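PDB 1RZ3: Rbstp0775 protein from Geobacillus stearothermophilus, which is of unknown function but probably binds ATP and acts as a kinase, possibly on uridine. Local coordinates for residues A[71-74]-A[75-79]. Residues are numbered along the deposited sequence; the frame is centred on the assembly and turned at random.
Sequences TGNE and EWFEY
The carbonyl of Glu74, the N-cap residue, opens helix 75-82 by accepting hydrogen bonds from the backbone N-H of Glu78 (O to N 3.2 Å) and, more weakly, from that of Phe77, while Gly72 turns the preceding loop at a positive phi of 99°. How such a loop is tied to the first turn of its helix is illustrated by Glu78, whose extended side chain reaches back to Thr71. Its OE2 accepts twice from that residue: from the backbone N-H, at an N to OE2 distance of 3.0 Å and nearly along the C-O axis, and from OG1 at a very short 2.5 Å. A water adds a third link, donating to Glu78 OE2 and Asn73 O and accepting from Gly72 N. With chi1 at 63°, Thr71 OG1 sits between its own backbone N and carbonyl carbon, where it also accepts from the backbone N-H of Asn73, closing an ST turn, and from Asn73 ND2 at 3.0 Å. This second bond helps orient the Asn73 amide, while the CB of Asn73 meets Phe77 CD2 obliquely at 4.0 Å. The Glu74 carboxylate comes to the edge of the Trp76 indole, the two planes 81° apart, with OE1 3.5 Å from CD1; a water bridges Trp76 NE1 and, weakly, Glu74 OE2. Phe77 CB lies over one face of the indole, 3.9 Å above its plane. This surface turn joins the loop after helix 65-68 to helix 75-82, which lies against helix 169-187: there Lys178 pairs with Glu74, Arg175 with both Glu75 and Glu78, and Lys171 with Glu75, while Tyr79 packs edge-to-face on Tyr176.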
loop_
_atom_site.group_PDB
_atom_site.type_symbol
_atom_site.label_atom_id
_atom_site.label_comp_id
_atom_site.label_asym_id
_atom_site.label_seq_id
_atom_site.Cartn_x
_atom_site.Cartn_y
_atom_site.Cartn_z
ATOM N N THR A 71 15.869 -17.744 4.415
ATOM C CA THR A 71 17.039 -16.893 4.227
ATOM C C THR A 71 17.975 -17.042 5.420
ATOM O O THR A 71 19.120 -16.596 5.384
ATOM C CB THR A 71 16.636 -15.411 4.132
ATOM O OG1 THR A 71 16.029 -15.008 5.366
ATOM C CG2 THR A 71 15.648 -15.191 2.992
ATOM N N GLY A 72 17.471 -17.665 6.480
ATOM C CA GLY A 72 18.271 -17.844 7.675
ATOM C C GLY A 72 17.925 -16.789 8.707
ATOM O O GLY A 72 18.221 -16.944 9.893
ATOM N N ASN A 73 17.292 -15.711 8.254
ATOM C CA ASN A 73 16.893 -14.627 9.140
ATOM C C ASN A 73 15.576 -14.982 9.808
ATOM O O ASN A 73 14.866 -15.881 9.353
ATOM C CB ASN A 73 16.718 -13.330 8.346
ATOM C CG ASN A 73 18.005 -12.868 7.692
ATOM O OD1 ASN A 73 18.927 -12.411 8.366
ATOM N ND2 ASN A 73 18.074 -12.989 6.371
ATOM N N GLU A 74 15.250 -14.286 10.891
ATOM C CA GLU A 74 13.986 -14.533 11.565
ATOM C C GLU A 74 12.905 -14.108 10.579
ATOM O O GLU A 74 13.118 -13.199 9.775
ATOM C CB GLU A 74 13.890 -13.714 12.853
ATOM C CG GLU A 74 14.802 -14.222 13.963
ATOM C CD GLU A 74 14.655 -13.429 15.248
ATOM O OE1 GLU A 74 13.507 -13.225 15.696
ATOM O OE2 GLU A 74 15.689 -13.017 15.816
ATOM N N GLU A 75 11.751 -14.759 10.641
ATOM C CA GLU A 75 10.671 -14.451 9.717
ATOM C C GLU A 75 10.146 -13.019 9.758
ATOM O O GLU A 75 9.724 -12.493 8.724
ATOM C CB GLU A 75 9.527 -15.451 9.903
ATOM C CG GLU A 75 9.925 -16.874 9.520
ATOM C CD GLU A 75 8.748 -17.707 9.048
ATOM O OE1 GLU A 75 8.031 -17.257 8.130
ATOM O OE2 GLU A 75 8.541 -18.814 9.587
ATOM N N TRP A 76 10.169 -12.376 10.923
ATOM C CA TRP A 76 9.678 -11.003 10.998
ATOM C C TRP A 76 10.549 -10.107 10.126
ATOM O O TRP A 76 10.059 -9.190 9.459
ATOM C CB TRP A 76 9.696 -10.476 12.438
ATOM C CG TRP A 76 11.067 -10.095 12.942
ATOM C CD1 TRP A 76 11.941 -10.891 13.632
ATOM C CD2 TRP A 76 11.723 -8.831 12.772
ATOM N NE1 TRP A 76 13.099 -10.197 13.902
ATOM C CE2 TRP A 76 12.993 -8.933 13.385
ATOM C CE3 TRP A 76 11.362 -7.621 12.159
ATOM C CZ2 TRP A 76 13.906 -7.869 13.405
ATOM C CZ3 TRP A 76 12.276 -6.559 12.179
ATOM C CH2 TRP A 76 13.531 -6.696 12.800
ATOM N N PHE A 77 11.847 -10.388 10.137
ATOM C CA PHE A 77 12.819 -9.622 9.370
ATOM C C PHE A 77 12.644 -9.858 7.870
ATOM O O PHE A 77 12.790 -8.932 7.070
ATOM C CB PHE A 77 14.235 -10.021 9.794
ATOM C CG PHE A 77 15.315 -9.160 9.207
ATOM C CD1 PHE A 77 15.776 -8.040 9.888
ATOM C CD2 PHE A 77 15.866 -9.467 7.969
ATOM C CE1 PHE A 77 16.776 -7.233 9.346
ATOM C CE2 PHE A 77 16.866 -8.666 7.416
ATOM C CZ PHE A 77 17.322 -7.546 8.108
ATOM N N GLU A 78 12.347 -11.099 7.497
ATOM C CA GLU A 78 12.148 -11.454 6.094
ATOM C C GLU A 78 10.923 -10.718 5.558
ATOM O O GLU A 78 10.934 -10.165 4.456
ATOM C CB GLU A 78 11.915 -12.962 5.943
ATOM C CG GLU A 78 13.024 -13.846 6.495
ATOM C CD GLU A 78 12.817 -15.312 6.167
ATOM O OE1 GLU A 78 11.687 -15.808 6.337
ATOM O OE2 GLU A 78 13.788 -15.975 5.745
ATOM N N TYR A 79 9.862 -10.727 6.355
ATOM C CA TYR A 79 8.608 -10.090 5.986
ATOM C C TYR A 79 8.702 -8.565 5.916
ATOM O O TYR A 79 8.226 -7.950 4.959
ATOM C CB TYR A 79 7.522 -10.520 6.980
ATOM C CG TYR A 79 6.138 -9.947 6.734
ATOM C CD1 TYR A 79 5.618 -9.837 5.446
ATOM C CD2 TYR A 79 5.324 -9.573 7.806
ATOM C CE1 TYR A 79 4.314 -9.370 5.231
ATOM C CE2 TYR A 79 4.028 -9.110 7.602
ATOM C CZ TYR A 79 3.530 -9.012 6.317
ATOM O OH TYR A 79 2.242 -8.573 6.130
HETATM O O HOH W 1 14.778 -18.018 7.696
HETATM O O HOH W 2 16.289 -10.959 14.045
#